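PDB 2W9X: putative acetyl xylan esterase, which removes acetyl groups from the plant cell wall polysaccharides xylan and glucomannan, with a large preference for glucomannan. Local coordinates for residues 154-159 / 196-201; 72-77 / 118-123; 139-144 / 189-194. All coordinates share one frame; numbering follows the deposited sequence.

Contact 1: 154-159 / 196-201; sequences VGYGNT and ASSGFG
Val154 and Tyr156 meet Ala196 and Ser198 beside the active site of this SGNH (GDSL-like) hydrolase, where the short helix carrying the inferred nucleophile Ser151 ends against the loop that follows strand 191-196. The first shell is small: an apolar Val154-Ala196 pair and the Ser198 hydroxyl. Val154 reaches across with CG2, which lies 3.7 Å from Ala196 CB and also packs on the backbone at Ser197. That branch is anti to the carbonyl carbon (chi1 171° puts CG1 anti to N), which turns it to the loop. Ser198 OG touches both Val154 and Tyr156, lying 3.8 Å from Val154 CG2. No hydrogen bond joins the segments; Ser198 OG instead bonds to Glu116, and Tyr156 OH to His334 ND1. Further out, the Tyr156 ring stacks on His336, inferred to raise the nucleophilicity of the serine, while two type II turns, Gly155 to Asn158 and Ser197 to Phe200, shape the loops. The second turn places Gly199, by similarity a transition-state stabilizer, with positive phi. Within the first, Asn158 N donates to Gly155 O at 3.0 Å. Ser198 OG lies near the plane of the Tyr156 ring, at its edge, 3.5 Å from Tyr156 CD1.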
loop_
_atom_site.group_PDB
_atom_site.type_symbol
_atom_site.label_atom_id
_atom_site.label_comp_id
_atom_site.label_asym_id
_atom_site.label_seq_id
_atom_site.Cartn_x
_atom_site.Cartn_y
_atom_site.Cartn_z
ATOM N N VAL B 154 -0.668 -14.324 -16.931
ATOM C CA VAL B 154 -1.095 -14.902 -18.222
ATOM C C VAL B 154 -2.430 -15.675 -18.115
ATOM O O VAL B 154 -3.250 -15.641 -19.033
ATOM C CB VAL B 154 -0.028 -15.884 -18.782
ATOM C CG1 VAL B 154 -0.558 -16.659 -19.994
ATOM C CG2 VAL B 154 1.310 -15.164 -19.130
ATOM N N GLY B 155 -2.627 -16.399 -17.015
ATOM C CA GLY B 155 -3.762 -17.326 -16.905
ATOM C C GLY B 155 -3.401 -18.741 -17.348
ATOM O O GLY B 155 -4.248 -19.498 -17.796
ATOM N N TYR B 156 -2.116 -19.068 -17.249
ATOM C CA TYR B 156 -1.576 -20.411 -17.467
ATOM C C TYR B 156 -2.455 -21.518 -16.920
ATOM O O TYR B 156 -2.608 -21.649 -15.692
ATOM C CB TYR B 156 -0.227 -20.482 -16.768
ATOM C CG TYR B 156 0.582 -21.768 -16.836
ATOM C CD1 TYR B 156 1.777 -21.807 -17.547
ATOM C CD2 TYR B 156 0.227 -22.904 -16.086
ATOM C CE1 TYR B 156 2.577 -22.954 -17.564
ATOM C CE2 TYR B 156 1.014 -24.056 -16.106
ATOM C CZ TYR B 156 2.188 -24.064 -16.846
ATOM O OH TYR B 156 2.970 -25.195 -16.863
ATOM N N GLY B 157 -2.983 -22.326 -17.841
ATOM C CA GLY B 157 -3.783 -23.506 -17.545
ATOM C C GLY B 157 -5.005 -23.248 -16.682
ATOM O O GLY B 157 -5.474 -24.165 -16.008
ATOM N N ASN B 158 -5.539 -22.021 -16.720
ATOM C CA ASN B 158 -6.528 -21.618 -15.708
ATOM C C ASN B 158 -7.900 -22.308 -15.850
ATOM O O ASN B 158 -8.587 -22.531 -14.846
ATOM C CB ASN B 158 -6.648 -20.082 -15.576
ATOM C CG ASN B 158 -7.130 -19.396 -16.866
ATOM O OD1 ASN B 158 -7.309 -20.032 -17.895
ATOM N ND2 ASN B 158 -7.353 -18.085 -16.788
ATOM N N THR B 159 -8.285 -22.662 -17.077
ATOM C CA THR B 159 -9.575 -23.328 -17.298
ATOM C C THR B 159 -9.453 -24.855 -17.352
ATOM O O THR B 159 -10.410 -25.536 -17.687
ATOM C CB THR B 159 -10.274 -22.855 -18.600
ATOM O OG1 THR B 159 -9.536 -23.341 -19.727
ATOM C CG2 THR B 159 -10.359 -21.321 -18.649
ATOM N N ALA B 196 2.744 -10.118 -19.709
ATOM C CA ALA B 196 3.160 -11.224 -18.878
ATOM C C ALA B 196 3.655 -12.359 -19.761
ATOM O O ALA B 196 3.218 -12.500 -20.886
ATOM C CB ALA B 196 1.984 -11.704 -18.015
ATOM N N SER B 197 4.536 -13.191 -19.219
ATOM C CA SER B 197 5.056 -14.332 -19.945
ATOM C C SER B 197 5.367 -15.395 -18.919
ATOM O O SER B 197 5.957 -15.085 -17.889
ATOM C CB SER B 197 6.336 -13.927 -20.701
ATOM O OG SER B 197 6.748 -14.954 -21.580
ATOM N N SER B 198 4.946 -16.631 -19.187
ATOM C CA SER B 198 5.031 -17.718 -18.214
ATOM C C SER B 198 6.458 -18.153 -17.898
ATOM O O SER B 198 7.270 -18.315 -18.798
ATOM C CB SER B 198 4.225 -18.943 -18.686
ATOM O OG SER B 198 2.843 -18.659 -18.765
ATOM N N GLY B 199 6.738 -18.365 -16.612
ATOM C CA GLY B 199 8.044 -18.863 -16.173
ATOM C C GLY B 199 9.050 -17.783 -15.799
ATOM O O GLY B 199 10.123 -18.087 -15.261
ATOM N N PHE B 200 8.705 -16.521 -16.047
ATOM C CA PHE B 200 9.702 -15.439 -15.932
ATOM C C PHE B 200 9.647 -14.720 -14.575
ATOM O O PHE B 200 8.594 -14.656 -13.928
ATOM C CB PHE B 200 9.620 -14.443 -17.112
ATOM C CG PHE B 200 10.170 -14.990 -18.421
ATOM C CD1 PHE B 200 11.531 -14.914 -18.709
ATOM C CD2 PHE B 200 9.309 -15.592 -19.364
ATOM C CE1 PHE B 200 12.048 -15.431 -19.914
ATOM C CE2 PHE B 200 9.801 -16.110 -20.559
ATOM C CZ PHE B 200 11.179 -16.024 -20.844
ATOM N N GLY B 201 10.798 -14.195 -14.155
ATOM C CA GLY B 201 10.908 -13.470 -12.887
ATOM C C GLY B 201 11.518 -12.086 -13.068
ATOM O O GLY B 201 11.767 -11.657 -14.191
#

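Contact 2: 72-77 / 118-123; sequences DDQNIF and QSTSGR
An Asx turn at Asp72, in the connection leading to strand 76-81 of the N-terminal beta domain, packs against the chain entering strand 122-128. Asp72 OD1 accepts two backbone N-H groups: Gln74 N, at 2.8 Å and nearly in line with the carboxylate C-O bond, and Asn75 N, from the syn side and 35° out of the carboxylate plane. This double grip fixes the rotation of the carboxylate and curls the backbone of residues 72-75. The group lies against Gly122, whose CA is 3.6 Å from Asp72 OD2; the glycine lets the carboxylate lie directly against the backbone. Asp72 CB meanwhile rests on the carbonyl of Arg123.

The polar link across the contact is made by Gln74. Its chain bends at chi2 (-64°), swinging CD toward Thr120, and the two side chains cross at about a right angle. Thr120 OG1 donates to Gln74 OE1 at 2.7 Å, approaching from above the carbonyl plane. With chi1 at 65° Thr120 turns OG1 to Gln74, and its CG2 also lies close to the same oxygen. On the other side of the amide, Gln74 NE2 donates to Asp73 OD1 at 3.1 Å, so both polar ends of the group are held and its orientation is defined. The aliphatic part is used as well, with Gln74 CG 3.5 Å from Ser121 O.

Beyond the pair, Asp72 OD2 bonds to Tyr50 OH and Arg123 forms a salt bridge with Asp71. Strand 122-128 runs between strands 47-50 and 67-72 in the five-stranded antiparallel sheet, whereas strand 76-81 pairs with 87-93 and 108-113 in the other antiparallel sheet; the turn thus lies where the chain passes from one sheet to the other.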
loop_
_atom_site.group_PDB
_atom_site.type_symbol
_atom_site.label_atom_id
_atom_site.label_comp_id
_atom_site.label_asym_id
_atom_site.label_seq_id
_atom_site.Cartn_x
_atom_site.Cartn_y
_atom_site.Cartn_z
ATOM N N ASP B 72 -3.427 -15.960 -38.593
ATOM C CA ASP B 72 -3.067 -16.433 -37.267
ATOM C C ASP B 72 -3.435 -17.914 -37.065
ATOM O O ASP B 72 -4.608 -18.253 -36.843
ATOM C CB ASP B 72 -3.754 -15.552 -36.213
ATOM C CG ASP B 72 -3.208 -15.766 -34.805
ATOM O OD1 ASP B 72 -2.675 -16.853 -34.502
ATOM O OD2 ASP B 72 -3.316 -14.820 -33.997
ATOM N N ASP B 73 -2.430 -18.785 -37.153
ATOM C CA ASP B 73 -2.604 -20.202 -36.822
ATOM C C ASP B 73 -1.973 -20.545 -35.464
ATOM O O ASP B 73 -1.667 -21.704 -35.186
ATOM C CB ASP B 73 -2.029 -21.100 -37.935
ATOM C CG ASP B 73 -0.501 -21.059 -38.005
ATOM O OD1 ASP B 73 0.120 -20.159 -37.395
ATOM O OD2 ASP B 73 0.084 -21.935 -38.684
ATOM N N GLN B 74 -1.781 -19.527 -34.629
ATOM C CA GLN B 74 -1.083 -19.690 -33.356
ATOM C C GLN B 74 -2.011 -19.577 -32.155
ATOM O O GLN B 74 -1.749 -20.169 -31.125
ATOM C CB GLN B 74 0.034 -18.644 -33.226
ATOM C CG GLN B 74 1.188 -18.818 -34.218
ATOM C CD GLN B 74 1.922 -20.119 -34.002
ATOM O OE1 GLN B 74 2.400 -20.398 -32.909
ATOM N NE2 GLN B 74 2.010 -20.926 -35.045
ATOM N N ASN B 75 -3.087 -18.809 -32.298
ATOM C CA ASN B 75 -3.972 -18.489 -31.179
ATOM C C ASN B 75 -5.375 -19.071 -31.259
ATOM O O ASN B 75 -5.891 -19.342 -32.340
ATOM C CB ASN B 75 -4.091 -16.971 -31.042
ATOM C CG ASN B 75 -2.802 -16.332 -30.620
ATOM O OD1 ASN B 75 -2.145 -15.632 -31.412
ATOM N ND2 ASN B 75 -2.405 -16.581 -29.381
ATOM N N ILE B 76 -5.982 -19.256 -30.089
ATOM C CA ILE B 76 -7.428 -19.389 -29.980
ATOM C C ILE B 76 -7.945 -17.998 -29.612
ATOM O O ILE B 76 -7.308 -17.278 -28.830
ATOM C CB ILE B 76 -7.863 -20.430 -28.903
ATOM C CG1 ILE B 76 -7.106 -21.756 -29.067
ATOM C CG2 ILE B 76 -9.381 -20.660 -28.951
ATOM C CD1 ILE B 76 -7.378 -22.801 -27.942
ATOM N N PHE B 77 -9.088 -17.626 -30.191
ATOM C CA PHE B 77 -9.727 -16.342 -29.940
ATOM C C PHE B 77 -11.144 -16.588 -29.492
ATOM O O PHE B 77 -11.724 -17.626 -29.793
ATOM C CB PHE B 77 -9.840 -15.508 -31.237
ATOM C CG PHE B 77 -8.529 -15.106 -31.836
ATOM C CD1 PHE B 77 -7.956 -13.874 -31.520
ATOM C CD2 PHE B 77 -7.880 -15.940 -32.741
ATOM C CE1 PHE B 77 -6.739 -13.484 -32.084
ATOM C CE2 PHE B 77 -6.672 -15.560 -33.315
ATOM C CZ PHE B 77 -6.101 -14.331 -32.989
ATOM N N GLN B 118 4.716 -17.647 -26.617
ATOM C CA GLN B 118 6.019 -17.163 -26.124
ATOM C C GLN B 118 7.105 -17.106 -27.194
ATOM O O GLN B 118 8.075 -16.353 -27.069
ATOM C CB GLN B 118 6.491 -17.996 -24.927
ATOM C CG GLN B 118 5.660 -17.744 -23.670
ATOM C CD GLN B 118 6.109 -18.570 -22.484
ATOM O OE1 GLN B 118 5.980 -19.795 -22.481
ATOM N NE2 GLN B 118 6.621 -17.901 -21.455
ATOM N N SER B 119 6.938 -17.898 -28.246
ATOM C CA SER B 119 7.979 -18.022 -29.259
ATOM C C SER B 119 7.482 -17.736 -30.667
ATOM O O SER B 119 8.219 -17.941 -31.636
ATOM C CB SER B 119 8.625 -19.405 -29.177
ATOM O OG SER B 119 7.641 -20.421 -29.188
ATOM N N THR B 120 6.245 -17.249 -30.789
ATOM C CA THR B 120 5.677 -16.903 -32.107
ATOM C C THR B 120 4.785 -15.655 -32.044
ATOM O O THR B 120 4.530 -15.107 -30.963
ATOM C CB THR B 120 4.830 -18.055 -32.693
ATOM O OG1 THR B 120 3.686 -18.258 -31.863
ATOM C CG2 THR B 120 5.626 -19.363 -32.806
ATOM N N SER B 121 4.298 -15.221 -33.201
ATOM C CA SER B 121 3.331 -14.130 -33.252
ATOM C C SER B 121 2.157 -14.468 -34.159
ATOM O O SER B 121 2.178 -15.474 -34.859
ATOM C CB SER B 121 4.007 -12.822 -33.676
ATOM O OG SER B 121 4.555 -12.925 -34.975
ATOM N N GLY B 122 1.121 -13.635 -34.120
ATOM C CA GLY B 122 -0.056 -13.806 -34.980
ATOM C C GLY B 122 -0.446 -12.484 -35.610
ATOM O O GLY B 122 -0.071 -11.425 -35.109
ATOM N N ARG B 123 -1.191 -12.533 -36.712
ATOM C CA ARG B 123 -1.657 -11.310 -37.347
ATOM C C ARG B 123 -3.177 -11.255 -37.502
ATOM O O ARG B 123 -3.824 -12.244 -37.870
ATOM C CB ARG B 123 -0.974 -11.100 -38.707
ATOM C CG ARG B 123 0.524 -11.433 -38.727
ATOM C CD ARG B 123 1.267 -10.725 -39.850
ATOM N NE ARG B 123 0.978 -11.282 -41.169
ATOM C CZ ARG B 123 0.027 -10.827 -41.984
ATOM N NH1 ARG B 123 -0.739 -9.821 -41.593
ATOM N NH2 ARG B 123 -0.171 -11.376 -43.185
#

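Contact 3: 139-144 / 189-194; sequences PKRKRQ and DADYQI
Arg141 sends an extended chain across Asp189 and Asp191: CG is anti to the carbonyl carbon and the chain stays straight as far as NE, bringing NE to Asp189, whose CG is anti to its own backbone N (chi1 -170°); both carboxylates lie at the edge of the guanidinium. Arg141 NE donates to Asp189 OD1 at 2.8 Å, and Arg141 NH1 to Asp191 OD1 at 2.9 Å; each hydrogen bond is part of a salt bridge. The carboxylate planes stand steeply to the guanidinium, at 81° for Asp189 and 76° for Asp191, so each acid offers one oxygen to the arginine. Pro139 CB lies over the centre of one guanidinium face, 3.5 Å above it.

The second oxygen, Asp191 OD2, receives two waters. One also donates to Pro139 O and accepts from Arg141 N; the other joins Arg141 O to Gln144 NE2. Together they tie the carboxylate to the backbone on both sides of Arg141. The Gln144 amide also bonds to Lys236 N through OE1 and to His234 O through NE2. Here the linker from the N-terminal domain enters strand 144-149, which pairs in parallel with the edge strand 191-196 in the central sheet of the SGNH hydrolase fold. Asp189 closes the preceding helix in a Schellman motif with positive phi, and two residues later Asp191 N donates to Arg143 O at 3.0 Å. That same carbonyl also lies near Ala190 CA, and Arg143 CB packs on Ala190 CB at 3.5 Å.

The network extends into the N-terminal domain through Glu58 of strand 56-62, a third acid, salt-bridged to Arg141 NH1; the single positive charge would offset only part of their combined negative charge. Asp191 OD1 additionally accepts from Tyr56 OH and His31 NE2.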
loop_
_atom_site.group_PDB
_atom_site.type_symbol
_atom_site.label_atom_id
_atom_site.label_comp_id
_atom_site.label_asym_id
_atom_site.label_seq_id
_atom_site.Cartn_x
_atom_site.Cartn_y
_atom_site.Cartn_z
ATOM N N PRO B 139 -15.038 2.690 -28.444
ATOM C CA PRO B 139 -14.892 3.000 -27.020
ATOM C C PRO B 139 -13.831 4.069 -26.754
ATOM O O PRO B 139 -12.728 4.010 -27.308
ATOM C CB PRO B 139 -14.469 1.663 -26.411
ATOM C CG PRO B 139 -14.876 0.632 -27.416
ATOM C CD PRO B 139 -14.692 1.284 -28.728
ATOM N N LYS B 140 -14.194 5.047 -25.927
ATOM C CA LYS B 140 -13.294 6.126 -25.526
ATOM C C LYS B 140 -13.009 5.982 -24.031
ATOM O O LYS B 140 -13.445 6.796 -23.222
ATOM N N ARG B 141 -12.282 4.938 -23.674
ATOM C CA ARG B 141 -12.024 4.628 -22.264
ATOM C C ARG B 141 -10.922 5.527 -21.697
ATOM O O ARG B 141 -9.806 5.558 -22.219
ATOM C CB ARG B 141 -11.679 3.141 -22.091
ATOM C CG ARG B 141 -12.634 2.221 -22.814
ATOM C CD ARG B 141 -12.427 0.765 -22.473
ATOM N NE ARG B 141 -13.552 -0.026 -22.979
ATOM C CZ ARG B 141 -13.503 -0.816 -24.051
ATOM N NH1 ARG B 141 -12.364 -0.954 -24.731
ATOM N NH2 ARG B 141 -14.602 -1.465 -24.452
ATOM N N LYS B 142 -11.253 6.281 -20.649
ATOM C CA LYS B 142 -10.289 7.173 -20.007
ATOM C C LYS B 142 -9.395 6.362 -19.083
ATOM O O LYS B 142 -8.200 6.637 -18.949
ATOM C CB LYS B 142 -10.995 8.286 -19.228
ATOM N N ARG B 143 -9.981 5.345 -18.465
ATOM C CA ARG B 143 -9.262 4.479 -17.546
ATOM C C ARG B 143 -8.367 3.515 -18.304
ATOM O O ARG B 143 -8.762 2.953 -19.335
ATOM C CB ARG B 143 -10.237 3.717 -16.663
ATOM C CG ARG B 143 -11.086 4.629 -15.826
ATOM C CD ARG B 143 -12.229 3.882 -15.212
ATOM N NE ARG B 143 -13.059 4.793 -14.437
ATOM C CZ ARG B 143 -14.084 4.424 -13.681
ATOM N NH1 ARG B 143 -14.430 3.150 -13.590
ATOM N NH2 ARG B 143 -14.766 5.342 -13.015
ATOM N N GLN B 144 -7.148 3.367 -17.795
ATOM C CA GLN B 144 -6.153 2.464 -18.356
ATOM C C GLN B 144 -5.415 1.757 -17.223
ATOM O O GLN B 144 -5.003 2.390 -16.237
ATOM C CB GLN B 144 -5.156 3.228 -19.224
ATOM C CG GLN B 144 -5.728 3.864 -20.482
ATOM C CD GLN B 144 -4.655 4.565 -21.291
ATOM O OE1 GLN B 144 -3.580 4.896 -20.769
ATOM N NE2 GLN B 144 -4.931 4.788 -22.568
ATOM N N ASP B 189 -14.365 -0.653 -16.721
ATOM C CA ASP B 189 -14.370 -0.274 -18.138
ATOM C C ASP B 189 -13.085 0.447 -18.558
ATOM O O ASP B 189 -13.122 1.515 -19.175
ATOM C CB ASP B 189 -15.620 0.550 -18.501
ATOM C CG ASP B 189 -15.778 0.747 -19.998
ATOM O OD1 ASP B 189 -15.350 -0.143 -20.774
ATOM O OD2 ASP B 189 -16.326 1.801 -20.397
ATOM N N ALA B 190 -11.951 -0.158 -18.213
ATOM C CA ALA B 190 -10.643 0.383 -18.585
ATOM C C ALA B 190 -10.034 -0.425 -19.703
ATOM O O ALA B 190 -10.261 -1.624 -19.813
ATOM C CB ALA B 190 -9.704 0.382 -17.382
ATOM N N ASP B 191 -9.258 0.237 -20.548
ATOM C CA ASP B 191 -8.438 -0.498 -21.492
ATOM C C ASP B 191 -7.296 -1.174 -20.747
ATOM O O ASP B 191 -6.900 -0.729 -19.663
ATOM C CB ASP B 191 -7.939 0.421 -22.611
ATOM C CG ASP B 191 -8.999 0.669 -23.655
ATOM O OD1 ASP B 191 -9.557 -0.311 -24.206
ATOM O OD2 ASP B 191 -9.289 1.851 -23.906
ATOM N N TYR B 192 -6.792 -2.282 -21.281
ATOM C CA TYR B 192 -5.754 -3.013 -20.560
ATOM C C TYR B 192 -4.694 -3.581 -21.455
ATOM O O TYR B 192 -4.959 -3.908 -22.615
ATOM C CB TYR B 192 -6.345 -4.142 -19.679
ATOM C CG TYR B 192 -7.229 -5.157 -20.398
ATOM C CD1 TYR B 192 -6.699 -6.340 -20.922
ATOM C CD2 TYR B 192 -8.610 -4.948 -20.516
ATOM C CE1 TYR B 192 -7.516 -7.275 -21.569
ATOM C CE2 TYR B 192 -9.435 -5.885 -21.138
ATOM C CZ TYR B 192 -8.889 -7.037 -21.658
ATOM O OH TYR B 192 -9.723 -7.934 -22.278
ATOM N N GLN B 193 -3.492 -3.679 -20.891
ATOM C CA GLN B 193 -2.383 -4.423 -21.468
ATOM C C GLN B 193 -1.955 -5.474 -20.449
ATOM O O GLN B 193 -1.831 -5.171 -19.264
ATOM C CB GLN B 193 -1.210 -3.485 -21.789
ATOM C CG GLN B 193 -1.467 -2.550 -22.977
ATOM C CD GLN B 193 -0.179 -1.967 -23.554
ATOM O OE1 GLN B 193 -0.206 -1.222 -24.539
ATOM N NE2 GLN B 193 0.957 -2.298 -22.937
ATOM N N ILE B 194 -1.754 -6.706 -20.915
ATOM C CA ILE B 194 -1.290 -7.818 -20.073
ATOM C C ILE B 194 0.094 -8.223 -20.569
ATOM O O ILE B 194 0.246 -9.102 -21.409
ATOM C CB ILE B 194 -2.257 -9.041 -20.077
ATOM C CG1 ILE B 194 -3.723 -8.607 -19.874
ATOM C CG2 ILE B 194 -1.812 -10.099 -19.051
ATOM C CD1 ILE B 194 -4.036 -7.933 -18.509
HETATM O O HOH W 1 -10.870 3.463 -25.328
HETATM O O HOH W 2 -7.958 4.075 -23.293
HETATM O O HOH W 3 -13.094 4.084 -18.820
#

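How the contacts relate
Contact 1 is the most buried of the three and lies on the catalytic side of the hydrolase fold; contacts 2 and 3 are partly buried and lie away from the annotated sites. Their chemistry differs accordingly: small apolar groups and a hydroxyl at a ring edge in contact 1, an uncharged side-chain bond beside a carboxylate-held turn in contact 2, and direct salt bridges joined by water bridges in contact 3. Contacts 1 and 3 use successive parts of one element, since 189-194 leads along strand 191-196 into 196-201, although their centres are 22 Å apart. Contacts 1 and 2 touch across the two domains, where Gln118 NE2 probably bonds to Ser198 O, 2.8 Å away, and to Ser197 OG.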